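Local coordinates for glycosyl hydrolase, family 38 (Enterococcus faecalis, PDB 5KBP), which probably hydrolyses alpha-mannosidic linkages in carbohydrates, as a metal-dependent glycosidase of family 38, at residues N192-G197 and G232-P237; T299-V304 and A747-R752; S397-K402 and I454-K459; E401-F406 and A508-E513; E733-Y738 and Y774-G779. One frame throughout, in Å; residues are numbered along the deposited sequence.

Overall arrangement
The five contacts fall into two pairs and one contact that stands alone. Contact 1 lies in the N-terminal domain, with its centre about 31 Å from that of contact 2; it lies beside His-14 and His-16, probably near the active site, as in relatives. Contacts 2 and 5 adjoin, centres about 8 Å apart. Glu-737 of contact 5 joins them, its OE2 lying 2.6 Å from Ser-301 OG and its OE1 2.7 Å from Thr-749 OG1. Contacts 3 and 4, centres about 7 Å apart, share Glu-401, Lys-402 and a bound sulfate, probably from the crystallisation liquor. Their centres lie about 68 Å from that of contact 1, on the other side of the chain's centre.

Contact 1: N192-G197 and G232-P237; sequences NWYSNG and GVDHQP
Tyr-194 and Asp-234 meet at their polar ends, their side chains crossing at about a right angle and the ring tilted 59° from the carboxylate plane. Tyr-194 OH stands 3.1 Å from both OD1 and OD2 of Asp-234, so either oxygen could take its single proton. OD1 lies near the plane of the tyrosine ring, at its edge. OD2 has a further partner in His-16 ND1, which helps fix the carboxylate. Beside this pair, Ser-195 CB rests 3.5 Å from Val-233 CG2, the valine branch anti to its backbone N. The backbones come close as well: Ser-195 CA makes a C-H···O contact of 3.2 Å with Gly-232 O. Tyr-194 O is hydrogen-bonded to His-14 NE2. Val-233 opens a type II turn that ends at Gln-236, and the second subunit packs against this loop through its Phe-481 and Arg-482. Two loops that follow strands and meet beside His-14 and His-16 are consistent with the neighbourhood of the active site in the family 38 N-terminal domain.

Contact 2: T299-V304 and A747-R752; sequences TSSARV and AVTLIR
Ala-302 and Arg-752 come within 5.8 Å, CA to CA, where the loop leading into helix 304-332 runs up against strand 745-753. That strand carries a classic beta bulge, Leu-750 and Ile-751 both facing Leu-674 of the neighbouring strand. A water stitches the two backbones together, accepting from Val-304 N at 2.9 Å and from Arg-752 N at 3.1 Å. Val-304 turns its methyl groups to the bulge: CG2 sits 3.4 Å from Leu-750 O, while CG1 touches Ile-751 CG1 at 3.9 Å, the two side chains crossing at about a right angle. Farther back along the strand, Ser-301 CB packs on Thr-749 CG2 at 3.6 Å. The Arg-752 chain bends at chi3 (71°), turning NE back toward the serine. Asp-567 forms a salt bridge with NH2 of the same guanidinium, and Glu-737 is the second partner of Ser-301 OG. The same OG accepts from Arg-752 NE at 2.9 Å, lying only 10° out of the guanidinium plane.

Contact 3: S397-K402 and I454-K459; sequences SVFPEK and IDPTGK. With SO4 (sulfate ion), chain D.
Phe-399 and Pro-456 approach to 6.0 Å, CA to CA, where the irregular link after helix 362-393 passes a tight hairpin. The hairpin is a type I turn from Asp-455 to Gly-458 with a G1 bulge: Gly-458 N donates to Asp-455 O, Asp-455 N donates to Lys-459 O, and Gly-458 adopts a positive phi of 109°. Asp-455 OD1 also receives weak bonds from the N-H groups of Gly-458 and Lys-459. Across the contact the packing is mostly apolar, with two carbonyl oxygens against side-chain carbons. Phe-399 and Pro-456 lie side by side and point the same way, the phenyl CE1 4.1 Å from the proline CD. Asp-455 O sits in the plane of the phenyl ring at its edge, 3.5 Å from CE1. One face of that ring is covered by the preceding residue, with Val-398 CG1 over its centre; the other branch, Val-398 CG2, lies 3.3 Å from Pro-456 O. Pro-400 and Ile-454 reach toward each other tip to tip, CD to CD1 at 3.7 Å, and both also pack on Ile-510 of strand 503-511. Farther along the link, Arg-810 NH1 holds a sulfate that Lys-402 N grips as well, donating to its O2 at 3.0 Å and its O4 at 3.1 Å.

Contact 4: E401-F406 and A508-E513; sequences EKAHPF and ALIQGE. With SO4 (sulfate ion), chain D.
His-404 and Leu-509 form a hydrogen-bonded antiparallel pair, with the strand segments 404-406 and 508-511 running at 158° to each other. Two backbone bonds join the pair, His-404 N to Leu-509 O at 3.1 Å and Leu-509 N to His-404 O at 2.9 Å. The tight part follows at the non-hydrogen-bonded pair, where Pro-405 CA and Ala-508 CA lie only 3.8 Å apart. The small Ala-508 side chain shares the proline's face of the sheet, a face that Phe-399 covers. Ala-403 CB extends the apolar packing to Ile-510 CG2 at 3.6 Å. On the face of His-404 and Leu-509, Val-424 of strand 416-430 packs against both side chains, and Phe-406 CE1 approaches Leu-509 CD1 at 4.5 Å. Contact fades toward the solvent side, where Lys-402 and Gln-511 are exposed and the two segments part; His-404 is itself partly exposed, with Lys-402 O above one face of its ring, offset toward the rim. Pro-405 lacks an N-H, but this costs no bond to strand 503-511, because a non-hydrogen-bonded pair has none at this position; on its other side Pro-405 is backbone-bonded to Thr-808, which implies that its carbonyl oxygen serves there as the acceptor.

Contact 5: E733-Y738 and Y774-G779; sequences EGLNEY and YTFKYG
Phe-776 and Tyr-778 receive Leu-735 obliquely, each ring meeting one of its methyl groups. CD2 lies 3.8 Å from Phe-776 CD1, the two side chains crossing at about a right angle, while CD1 lies 4.0 Å from Tyr-778 CD1. The edge of the Tyr-778 ring has Phe-776 C in its plane, and its hydroxyl is bonded to Thr-663 OG1. Leu-735 also packs on Val-748 and Leu-750. It lies between two antiparallel sheets, one holding strands 737-740 and 745-753, the other strand 772-783, as expected of the large beta-sandwich in the C-terminal half of family 38 enzymes. The chain passes from one sheet to the other here, and Gly-734 turns it with a positive phi of 83°. At the outer end Glu-733 N makes a weak bond to Lys-777 O, 3.0 Å long. Beyond this bond the two side chains slant across each other, Glu-733 OE1 lying 3.7 Å from Lys-777 CD and 4.8 Å from Lys-777 NZ, opposite charges near each other but not in contact.

Contact 1: N192-G197 and G232-P237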
# COMPACT_ATOMS: atom_id res chain seq x y z
N ASN A 192 37.48 1.51 7.33
CA ASN A 192 37.17 2.91 7.57
C ASN A 192 35.79 3.27 7.02
O ASN A 192 35.57 4.39 6.56
CB ASN A 192 38.24 3.81 6.96
CG ASN A 192 39.48 3.90 7.82
OD1 ASN A 192 39.53 4.68 8.77
ND2 ASN A 192 40.49 3.10 7.49
N TRP A 193 34.86 2.31 7.06
CA TRP A 193 33.48 2.47 6.61
C TRP A 193 33.41 2.70 5.10
O TRP A 193 34.43 2.99 4.46
CB TRP A 193 32.79 3.61 7.37
CG TRP A 193 31.30 3.48 7.45
CD1 TRP A 193 30.38 4.40 7.06
CD2 TRP A 193 30.56 2.36 7.96
NE1 TRP A 193 29.11 3.93 7.30
CE2 TRP A 193 29.20 2.68 7.85
CE3 TRP A 193 30.92 1.12 8.50
CZ2 TRP A 193 28.19 1.80 8.26
CZ3 TRP A 193 29.92 0.25 8.91
CH2 TRP A 193 28.57 0.60 8.78
N TYR A 194 32.22 2.57 4.52
CA TYR A 194 32.04 2.78 3.08
C TYR A 194 31.92 4.25 2.72
O TYR A 194 31.35 4.58 1.67
CB TYR A 194 30.82 2.01 2.58
CG TYR A 194 29.53 2.27 3.33
CD1 TYR A 194 28.79 3.43 3.11
CD2 TYR A 194 29.03 1.34 4.23
CE1 TYR A 194 27.61 3.66 3.79
CE2 TYR A 194 27.85 1.56 4.91
CZ TYR A 194 27.14 2.72 4.69
OH TYR A 194 25.96 2.95 5.37
N SER A 195 32.45 5.15 3.55
CA SER A 195 32.37 6.58 3.30
C SER A 195 33.71 7.29 3.47
O SER A 195 33.74 8.52 3.56
CB SER A 195 31.33 7.23 4.22
OG SER A 195 31.63 6.96 5.58
N ASN A 196 34.82 6.55 3.52
CA ASN A 196 36.12 7.17 3.76
C ASN A 196 36.52 8.10 2.63
O ASN A 196 37.24 9.08 2.85
CB ASN A 196 37.19 6.10 3.97
CG ASN A 196 37.38 5.22 2.75
OD1 ASN A 196 36.42 4.91 2.04
ND2 ASN A 196 38.62 4.82 2.50
N GLY A 197 36.06 7.83 1.41
CA GLY A 197 36.40 8.66 0.27
C GLY A 197 35.28 9.57 -0.18
O GLY A 197 35.25 9.99 -1.34
N GLY A 232 31.43 7.84 -1.58
CA GLY A 232 29.99 7.90 -1.42
C GLY A 232 29.59 7.61 0.01
O GLY A 232 30.43 7.34 0.87
N VAL A 233 28.28 7.68 0.25
CA VAL A 233 27.70 7.45 1.57
C VAL A 233 26.18 7.33 1.41
O VAL A 233 25.67 7.30 0.29
CB VAL A 233 28.11 8.58 2.55
CG1 VAL A 233 27.36 9.86 2.24
CG2 VAL A 233 27.94 8.15 4.01
N ASP A 234 25.46 7.25 2.53
CA ASP A 234 24.02 7.05 2.51
C ASP A 234 23.32 8.20 1.79
O ASP A 234 23.39 9.36 2.22
CB ASP A 234 23.49 6.92 3.94
CG ASP A 234 24.12 5.76 4.68
OD1 ASP A 234 25.23 5.93 5.23
OD2 ASP A 234 23.49 4.68 4.73
N HIS A 235 22.63 7.88 0.69
CA HIS A 235 21.85 8.85 -0.08
C HIS A 235 22.72 10.00 -0.56
O HIS A 235 22.29 11.16 -0.61
CB HIS A 235 20.66 9.36 0.72
CG HIS A 235 19.69 8.29 1.12
ND1 HIS A 235 19.12 8.23 2.37
CD2 HIS A 235 19.18 7.24 0.42
CE1 HIS A 235 18.31 7.19 2.43
NE2 HIS A 235 18.33 6.57 1.26
N GLN A 236 23.95 9.70 -0.93
CA GLN A 236 24.88 10.74 -1.37
C GLN A 236 24.71 11.00 -2.86
O GLN A 236 24.77 10.05 -3.65
CB GLN A 236 26.32 10.34 -1.08
CG GLN A 236 27.35 11.39 -1.47
CD GLN A 236 27.37 12.58 -0.53
OE1 GLN A 236 26.69 12.59 0.50
NE2 GLN A 236 28.16 13.59 -0.87
N PRO A 237 24.50 12.25 -3.27
CA PRO A 237 24.55 12.56 -4.70
C PRO A 237 25.94 12.28 -5.25
O PRO A 237 26.95 12.41 -4.55
CB PRO A 237 24.22 14.05 -4.76
CG PRO A 237 23.53 14.34 -3.46
CD PRO A 237 24.14 13.42 -2.46

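Contact 2: T299-V304 and A747-R752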
# COMPACT_ATOMS: atom_id res chain seq x y z
N THR A 299 16.35 -4.90 16.54
CA THR A 299 15.47 -4.70 15.39
C THR A 299 14.61 -5.93 15.12
O THR A 299 13.53 -5.81 14.53
CB THR A 299 16.28 -4.34 14.15
OG1 THR A 299 17.28 -5.35 13.92
CG2 THR A 299 16.97 -3.00 14.32
N SER A 300 15.07 -7.10 15.55
CA SER A 300 14.32 -8.33 15.34
C SER A 300 12.99 -8.34 16.09
O SER A 300 12.07 -9.07 15.69
CB SER A 300 15.16 -9.54 15.77
OG SER A 300 15.75 -9.32 17.05
N SER A 301 12.85 -7.54 17.15
CA SER A 301 11.61 -7.44 17.89
C SER A 301 10.83 -6.17 17.59
O SER A 301 9.69 -6.04 18.05
CB SER A 301 11.88 -7.53 19.40
OG SER A 301 12.67 -6.44 19.84
N ALA A 302 11.41 -5.23 16.85
CA ALA A 302 10.71 -4.00 16.50
C ALA A 302 9.62 -4.29 15.48
O ALA A 302 9.86 -4.95 14.47
CB ALA A 302 11.69 -2.98 15.94
N ARG A 303 8.41 -3.79 15.75
CA ARG A 303 7.24 -3.98 14.89
C ARG A 303 7.08 -5.46 14.51
O ARG A 303 7.29 -5.87 13.37
CB ARG A 303 7.34 -3.10 13.64
CG ARG A 303 7.47 -1.61 13.93
CD ARG A 303 7.61 -0.82 12.63
NE ARG A 303 7.78 0.61 12.85
CZ ARG A 303 6.80 1.51 12.76
NH1 ARG A 303 5.57 1.13 12.45
NH2 ARG A 303 7.06 2.79 12.97
N VAL A 304 6.68 -6.24 15.51
CA VAL A 304 6.64 -7.69 15.35
C VAL A 304 5.65 -8.11 14.27
O VAL A 304 5.80 -9.17 13.65
CB VAL A 304 6.31 -8.36 16.71
CG1 VAL A 304 4.93 -7.93 17.20
CG2 VAL A 304 6.41 -9.87 16.61
N ALA A 747 14.21 -16.81 26.91
CA ALA A 747 13.24 -15.73 26.90
C ALA A 747 13.00 -15.31 25.46
O ALA A 747 13.90 -14.78 24.80
CB ALA A 747 13.72 -14.55 27.75
N VAL A 748 11.79 -15.56 24.96
CA VAL A 748 11.40 -15.17 23.61
C VAL A 748 10.61 -13.87 23.70
O VAL A 748 9.62 -13.78 24.42
CB VAL A 748 10.57 -16.27 22.93
CG1 VAL A 748 10.06 -15.79 21.58
CG2 VAL A 748 11.39 -17.54 22.77
N THR A 749 11.07 -12.86 22.96
CA THR A 749 10.40 -11.57 22.95
C THR A 749 9.15 -11.64 22.08
O THR A 749 9.23 -11.99 20.90
CB THR A 749 11.34 -10.48 22.45
OG1 THR A 749 12.49 -10.40 23.30
CG2 THR A 749 10.63 -9.13 22.43
N LEU A 750 8.01 -11.29 22.66
CA LEU A 750 6.75 -11.31 21.92
C LEU A 750 6.50 -10.00 21.18
O LEU A 750 6.15 -10.01 19.99
CB LEU A 750 5.59 -11.61 22.87
CG LEU A 750 5.66 -12.94 23.63
CD1 LEU A 750 4.45 -13.11 24.53
CD2 LEU A 750 5.79 -14.11 22.67
N ILE A 751 6.67 -8.87 21.86
CA ILE A 751 6.36 -7.57 21.28
C ILE A 751 7.19 -6.52 22.02
O ILE A 751 7.39 -6.60 23.23
CB ILE A 751 4.84 -7.28 21.36
CG1 ILE A 751 4.48 -6.01 20.58
CG2 ILE A 751 4.37 -7.18 22.81
CD1 ILE A 751 2.99 -5.76 20.50
N ARG A 752 7.70 -5.55 21.26
CA ARG A 752 8.49 -4.46 21.82
C ARG A 752 8.00 -3.15 21.23
O ARG A 752 7.93 -3.02 20.00
CB ARG A 752 9.98 -4.65 21.54
CG ARG A 752 10.88 -3.68 22.29
CD ARG A 752 12.35 -4.02 22.12
NE ARG A 752 12.82 -3.73 20.77
CZ ARG A 752 13.33 -2.56 20.40
NH1 ARG A 752 13.74 -2.37 19.15
NH2 ARG A 752 13.43 -1.57 21.28
O HOH W 1 7.33 -5.33 18.14

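Contact 3: S397-K402 and I454-K459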
# COMPACT_ATOMS: atom_id res chain seq x y z
N SER A 397 -13.56 -41.19 -8.69
CA SER A 397 -14.62 -42.15 -8.96
C SER A 397 -14.50 -43.41 -8.12
O SER A 397 -15.44 -44.21 -8.09
CB SER A 397 -14.64 -42.51 -10.45
OG SER A 397 -13.40 -43.07 -10.85
N VAL A 398 -13.37 -43.60 -7.44
CA VAL A 398 -13.21 -44.75 -6.56
C VAL A 398 -14.18 -44.67 -5.38
O VAL A 398 -14.60 -45.70 -4.84
CB VAL A 398 -11.74 -44.85 -6.10
CG1 VAL A 398 -11.31 -43.56 -5.40
CG2 VAL A 398 -11.53 -46.06 -5.19
N PHE A 399 -14.55 -43.46 -4.98
CA PHE A 399 -15.50 -43.28 -3.89
C PHE A 399 -16.93 -43.57 -4.37
O PHE A 399 -17.23 -43.43 -5.56
CB PHE A 399 -15.42 -41.86 -3.34
CG PHE A 399 -14.09 -41.53 -2.73
CD1 PHE A 399 -13.60 -42.27 -1.66
CD2 PHE A 399 -13.33 -40.48 -3.21
CE1 PHE A 399 -12.37 -41.96 -1.09
CE2 PHE A 399 -12.10 -40.17 -2.65
CZ PHE A 399 -11.62 -40.91 -1.59
N PRO A 400 -17.82 -43.98 -3.47
CA PRO A 400 -19.19 -44.29 -3.88
C PRO A 400 -19.93 -43.03 -4.33
O PRO A 400 -19.52 -41.90 -4.07
CB PRO A 400 -19.82 -44.87 -2.61
CG PRO A 400 -19.02 -44.29 -1.50
CD PRO A 400 -17.61 -44.21 -2.02
N GLU A 401 -21.04 -43.26 -5.03
CA GLU A 401 -21.84 -42.15 -5.53
C GLU A 401 -22.46 -41.37 -4.38
O GLU A 401 -22.67 -41.89 -3.28
CB GLU A 401 -22.93 -42.68 -6.47
CG GLU A 401 -22.41 -43.09 -7.84
CD GLU A 401 -23.42 -43.89 -8.64
OE1 GLU A 401 -23.99 -44.86 -8.09
OE2 GLU A 401 -23.66 -43.54 -9.81
N LYS A 402 -22.73 -40.09 -4.65
CA LYS A 402 -23.25 -39.09 -3.71
C LYS A 402 -22.25 -38.73 -2.62
O LYS A 402 -22.60 -37.96 -1.72
CB LYS A 402 -24.57 -39.53 -3.05
CG LYS A 402 -25.69 -39.87 -4.03
CD LYS A 402 -26.94 -40.32 -3.29
N ILE A 454 -14.28 -41.90 4.86
CA ILE A 454 -13.78 -43.15 4.31
C ILE A 454 -12.59 -42.86 3.41
O ILE A 454 -12.46 -41.77 2.84
CB ILE A 454 -14.86 -43.93 3.54
CG1 ILE A 454 -15.42 -43.09 2.39
CG2 ILE A 454 -15.97 -44.40 4.48
CD1 ILE A 454 -16.30 -43.87 1.44
N ASP A 455 -11.72 -43.85 3.27
CA ASP A 455 -10.55 -43.79 2.40
C ASP A 455 -10.94 -44.37 1.04
O ASP A 455 -12.08 -44.81 0.88
CB ASP A 455 -9.39 -44.55 3.04
CG ASP A 455 -9.61 -46.05 3.08
OD1 ASP A 455 -10.78 -46.48 3.16
OD2 ASP A 455 -8.61 -46.80 3.02
N PRO A 456 -10.05 -44.36 0.03
CA PRO A 456 -10.42 -44.96 -1.26
C PRO A 456 -10.85 -46.41 -1.16
O PRO A 456 -11.68 -46.86 -1.97
CB PRO A 456 -9.15 -44.80 -2.10
CG PRO A 456 -8.49 -43.60 -1.53
CD PRO A 456 -8.77 -43.63 -0.06
N THR A 457 -10.32 -47.17 -0.20
CA THR A 457 -10.75 -48.55 -0.03
C THR A 457 -12.20 -48.63 0.43
O THR A 457 -12.92 -49.57 0.05
CB THR A 457 -9.84 -49.26 0.98
OG1 THR A 457 -8.49 -49.25 0.49
CG2 THR A 457 -10.28 -50.70 1.20
N GLY A 458 -12.66 -47.66 1.21
CA GLY A 458 -13.97 -47.71 1.82
C GLY A 458 -13.95 -47.93 3.32
O GLY A 458 -15.01 -47.92 3.94
N LYS A 459 -12.77 -48.12 3.91
CA LYS A 459 -12.67 -48.31 5.34
C LYS A 459 -12.91 -46.98 6.06
O LYS A 459 -12.33 -45.96 5.70
CB LYS A 459 -11.30 -48.88 5.71
CG LYS A 459 -11.06 -49.02 7.21
CD LYS A 459 -12.16 -49.81 7.89
CE LYS A 459 -12.21 -51.25 7.39
NZ LYS A 459 -13.31 -52.01 8.05
S SO4 D . -22.34 -38.42 -7.82
O1 SO4 D . -23.04 -37.43 -8.62
O2 SO4 D . -23.23 -39.55 -7.56
O3 SO4 D . -21.16 -38.89 -8.55
O4 SO4 D . -21.92 -37.83 -6.55

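Contact 4: E401-F406 and A508-E513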
# COMPACT_ATOMS: atom_id res chain seq x y z
N GLU A 401 -21.04 -43.26 -5.03
CA GLU A 401 -21.84 -42.15 -5.53
C GLU A 401 -22.46 -41.37 -4.38
O GLU A 401 -22.67 -41.89 -3.28
CB GLU A 401 -22.93 -42.68 -6.47
CG GLU A 401 -22.41 -43.09 -7.84
CD GLU A 401 -23.42 -43.89 -8.64
OE1 GLU A 401 -23.99 -44.86 -8.09
OE2 GLU A 401 -23.66 -43.54 -9.81
N LYS A 402 -22.73 -40.09 -4.65
CA LYS A 402 -23.25 -39.09 -3.71
C LYS A 402 -22.25 -38.73 -2.62
O LYS A 402 -22.60 -37.96 -1.72
CB LYS A 402 -24.57 -39.53 -3.05
CG LYS A 402 -25.69 -39.87 -4.03
CD LYS A 402 -26.94 -40.32 -3.29
N ALA A 403 -21.02 -39.23 -2.68
CA ALA A 403 -20.03 -38.91 -1.67
C ALA A 403 -19.36 -37.57 -1.98
O ALA A 403 -19.30 -37.12 -3.13
CB ALA A 403 -18.97 -40.01 -1.58
N HIS A 404 -18.84 -36.94 -0.93
CA HIS A 404 -18.15 -35.65 -1.03
C HIS A 404 -16.67 -35.86 -0.76
O HIS A 404 -16.24 -35.87 0.40
CB HIS A 404 -18.75 -34.64 -0.05
CG HIS A 404 -20.24 -34.51 -0.14
ND1 HIS A 404 -20.85 -33.77 -1.13
CD2 HIS A 404 -21.23 -35.02 0.63
CE1 HIS A 404 -22.16 -33.83 -0.96
NE2 HIS A 404 -22.42 -34.58 0.09
N PRO A 405 -15.84 -36.05 -1.79
CA PRO A 405 -14.42 -36.32 -1.56
C PRO A 405 -13.62 -35.05 -1.32
O PRO A 405 -13.97 -33.96 -1.77
CB PRO A 405 -13.98 -37.01 -2.85
CG PRO A 405 -14.89 -36.45 -3.89
CD PRO A 405 -16.21 -36.18 -3.21
N PHE A 406 -12.52 -35.22 -0.59
CA PHE A 406 -11.57 -34.14 -0.34
C PHE A 406 -10.17 -34.73 -0.24
O PHE A 406 -10.00 -35.92 0.04
CB PHE A 406 -11.93 -33.35 0.93
CG PHE A 406 -11.97 -34.19 2.18
CD1 PHE A 406 -13.12 -34.86 2.54
CD2 PHE A 406 -10.85 -34.29 3.00
CE1 PHE A 406 -13.16 -35.63 3.69
CE2 PHE A 406 -10.89 -35.06 4.15
CZ PHE A 406 -12.05 -35.73 4.50
N ALA A 508 -13.26 -39.19 1.68
CA ALA A 508 -14.59 -38.83 1.23
C ALA A 508 -15.53 -38.77 2.43
O ALA A 508 -15.25 -39.33 3.49
CB ALA A 508 -15.12 -39.81 0.18
N LEU A 509 -16.65 -38.09 2.23
CA LEU A 509 -17.66 -37.89 3.27
C LEU A 509 -18.95 -38.54 2.79
O LEU A 509 -19.61 -38.02 1.88
CB LEU A 509 -17.85 -36.40 3.56
CG LEU A 509 -18.16 -36.00 5.00
CD1 LEU A 509 -17.00 -36.37 5.91
CD2 LEU A 509 -18.44 -34.51 5.08
N ILE A 510 -19.32 -39.66 3.40
CA ILE A 510 -20.54 -40.38 3.05
C ILE A 510 -21.50 -40.31 4.23
O ILE A 510 -21.11 -40.06 5.38
CB ILE A 510 -20.26 -41.84 2.65
CG1 ILE A 510 -19.67 -42.61 3.83
CG2 ILE A 510 -19.34 -41.90 1.45
CD1 ILE A 510 -19.49 -44.09 3.56
N GLN A 511 -22.77 -40.55 3.94
CA GLN A 511 -23.78 -40.61 4.99
C GLN A 511 -23.64 -41.92 5.76
O GLN A 511 -23.59 -43.00 5.17
CB GLN A 511 -25.18 -40.48 4.41
CG GLN A 511 -25.46 -39.14 3.75
CD GLN A 511 -26.95 -38.86 3.63
OE1 GLN A 511 -27.76 -39.48 4.31
NE2 GLN A 511 -27.30 -37.92 2.77
N GLY A 512 -23.58 -41.81 7.08
CA GLY A 512 -23.46 -42.99 7.92
C GLY A 512 -23.05 -42.60 9.32
O GLY A 512 -22.77 -41.43 9.61
N GLU A 513 -23.02 -43.60 10.19
CA GLU A 513 -22.61 -43.38 11.57
C GLU A 513 -21.14 -42.98 11.62
O GLU A 513 -20.28 -43.66 11.07
CB GLU A 513 -22.84 -44.64 12.40
S SO4 D . -22.34 -38.42 -7.82
O1 SO4 D . -23.04 -37.43 -8.62
O2 SO4 D . -23.23 -39.55 -7.56
O3 SO4 D . -21.16 -38.89 -8.55
O4 SO4 D . -21.92 -37.83 -6.55

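Contact 5: E733-Y738 and Y774-G779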
# COMPACT_ATOMS: atom_id res chain seq x y z
N GLU A 733 6.74 -18.44 15.33
CA GLU A 733 6.38 -17.94 14.01
C GLU A 733 6.50 -16.42 14.04
O GLU A 733 5.58 -15.72 14.48
CB GLU A 733 4.96 -18.36 13.62
CG GLU A 733 4.76 -19.86 13.53
CD GLU A 733 3.37 -20.22 13.05
OE1 GLU A 733 2.67 -19.32 12.54
OE2 GLU A 733 2.98 -21.40 13.17
N GLY A 734 7.63 -15.90 13.58
CA GLY A 734 7.83 -14.47 13.51
C GLY A 734 8.29 -13.82 14.79
O GLY A 734 8.33 -12.58 14.86
N LEU A 735 8.62 -14.60 15.82
CA LEU A 735 9.14 -14.07 17.08
C LEU A 735 10.66 -14.26 17.05
O LEU A 735 11.21 -15.20 17.61
CB LEU A 735 8.49 -14.76 18.27
CG LEU A 735 6.99 -15.06 18.15
CD1 LEU A 735 6.47 -15.74 19.41
CD2 LEU A 735 6.20 -13.79 17.85
N ASN A 736 11.33 -13.32 16.38
CA ASN A 736 12.71 -13.52 15.95
C ASN A 736 13.75 -13.00 16.94
O ASN A 736 14.95 -13.14 16.67
CB ASN A 736 12.92 -12.85 14.59
CG ASN A 736 11.99 -13.41 13.52
OD1 ASN A 736 11.22 -12.67 12.91
ND2 ASN A 736 12.06 -14.71 13.30
N GLU A 737 13.34 -12.42 18.06
CA GLU A 737 14.28 -11.99 19.09
C GLU A 737 14.16 -12.91 20.30
O GLU A 737 13.05 -13.17 20.78
CB GLU A 737 14.02 -10.54 19.53
CG GLU A 737 15.11 -9.99 20.44
CD GLU A 737 14.73 -8.67 21.08
OE1 GLU A 737 14.22 -8.69 22.22
OE2 GLU A 737 14.94 -7.62 20.44
N TYR A 738 15.30 -13.39 20.79
CA TYR A 738 15.35 -14.23 21.97
C TYR A 738 16.58 -13.87 22.79
O TYR A 738 17.47 -13.15 22.33
CB TYR A 738 15.37 -15.72 21.60
CG TYR A 738 16.72 -16.21 21.13
CD1 TYR A 738 17.11 -16.06 19.81
CD2 TYR A 738 17.60 -16.84 22.01
CE1 TYR A 738 18.34 -16.51 19.37
CE2 TYR A 738 18.84 -17.28 21.58
CZ TYR A 738 19.20 -17.12 20.26
OH TYR A 738 20.43 -17.56 19.82
N TYR A 774 -3.04 -8.60 18.82
CA TYR A 774 -1.90 -9.39 18.37
C TYR A 774 -2.07 -10.83 18.82
O TYR A 774 -2.61 -11.11 19.89
CB TYR A 774 -0.58 -8.82 18.90
CG TYR A 774 -0.12 -7.58 18.18
CD1 TYR A 774 -0.54 -6.32 18.59
CD2 TYR A 774 0.73 -7.66 17.09
CE1 TYR A 774 -0.12 -5.18 17.94
CE2 TYR A 774 1.15 -6.52 16.42
CZ TYR A 774 0.72 -5.28 16.85
OH TYR A 774 1.14 -4.15 16.19
N THR A 775 -1.58 -11.75 17.98
CA THR A 775 -1.60 -13.18 18.27
C THR A 775 -0.22 -13.74 17.99
O THR A 775 0.27 -13.66 16.86
CB THR A 775 -2.66 -13.91 17.44
OG1 THR A 775 -3.96 -13.38 17.73
CG2 THR A 775 -2.63 -15.40 17.74
N PHE A 776 0.41 -14.31 19.02
CA PHE A 776 1.75 -14.86 18.92
C PHE A 776 1.67 -16.38 18.96
O PHE A 776 1.13 -16.95 19.92
CB PHE A 776 2.65 -14.34 20.04
CG PHE A 776 2.56 -12.85 20.24
CD1 PHE A 776 3.20 -11.99 19.38
CD2 PHE A 776 1.82 -12.32 21.29
CE1 PHE A 776 3.12 -10.62 19.56
CE2 PHE A 776 1.73 -10.96 21.47
CZ PHE A 776 2.38 -10.10 20.61
N LYS A 777 2.19 -17.04 17.93
CA LYS A 777 2.18 -18.49 17.82
C LYS A 777 3.59 -19.02 18.09
O LYS A 777 4.54 -18.62 17.41
CB LYS A 777 1.69 -18.93 16.44
CG LYS A 777 0.24 -18.58 16.15
CD LYS A 777 -0.19 -19.11 14.80
CE LYS A 777 -1.65 -18.77 14.52
NZ LYS A 777 -2.09 -19.27 13.19
N TYR A 778 3.70 -19.90 19.07
CA TYR A 778 4.98 -20.50 19.45
C TYR A 778 4.69 -21.84 20.12
O TYR A 778 3.54 -22.20 20.35
CB TYR A 778 5.78 -19.55 20.34
CG TYR A 778 5.05 -19.07 21.58
CD1 TYR A 778 4.06 -18.10 21.50
CD2 TYR A 778 5.38 -19.57 22.84
CE1 TYR A 778 3.40 -17.65 22.63
CE2 TYR A 778 4.72 -19.13 23.97
CZ TYR A 778 3.73 -18.17 23.87
OH TYR A 778 3.08 -17.73 24.99
N GLY A 779 5.76 -22.58 20.42
CA GLY A 779 5.57 -23.90 20.98
C GLY A 779 6.81 -24.43 21.65
O GLY A 779 7.89 -23.84 21.59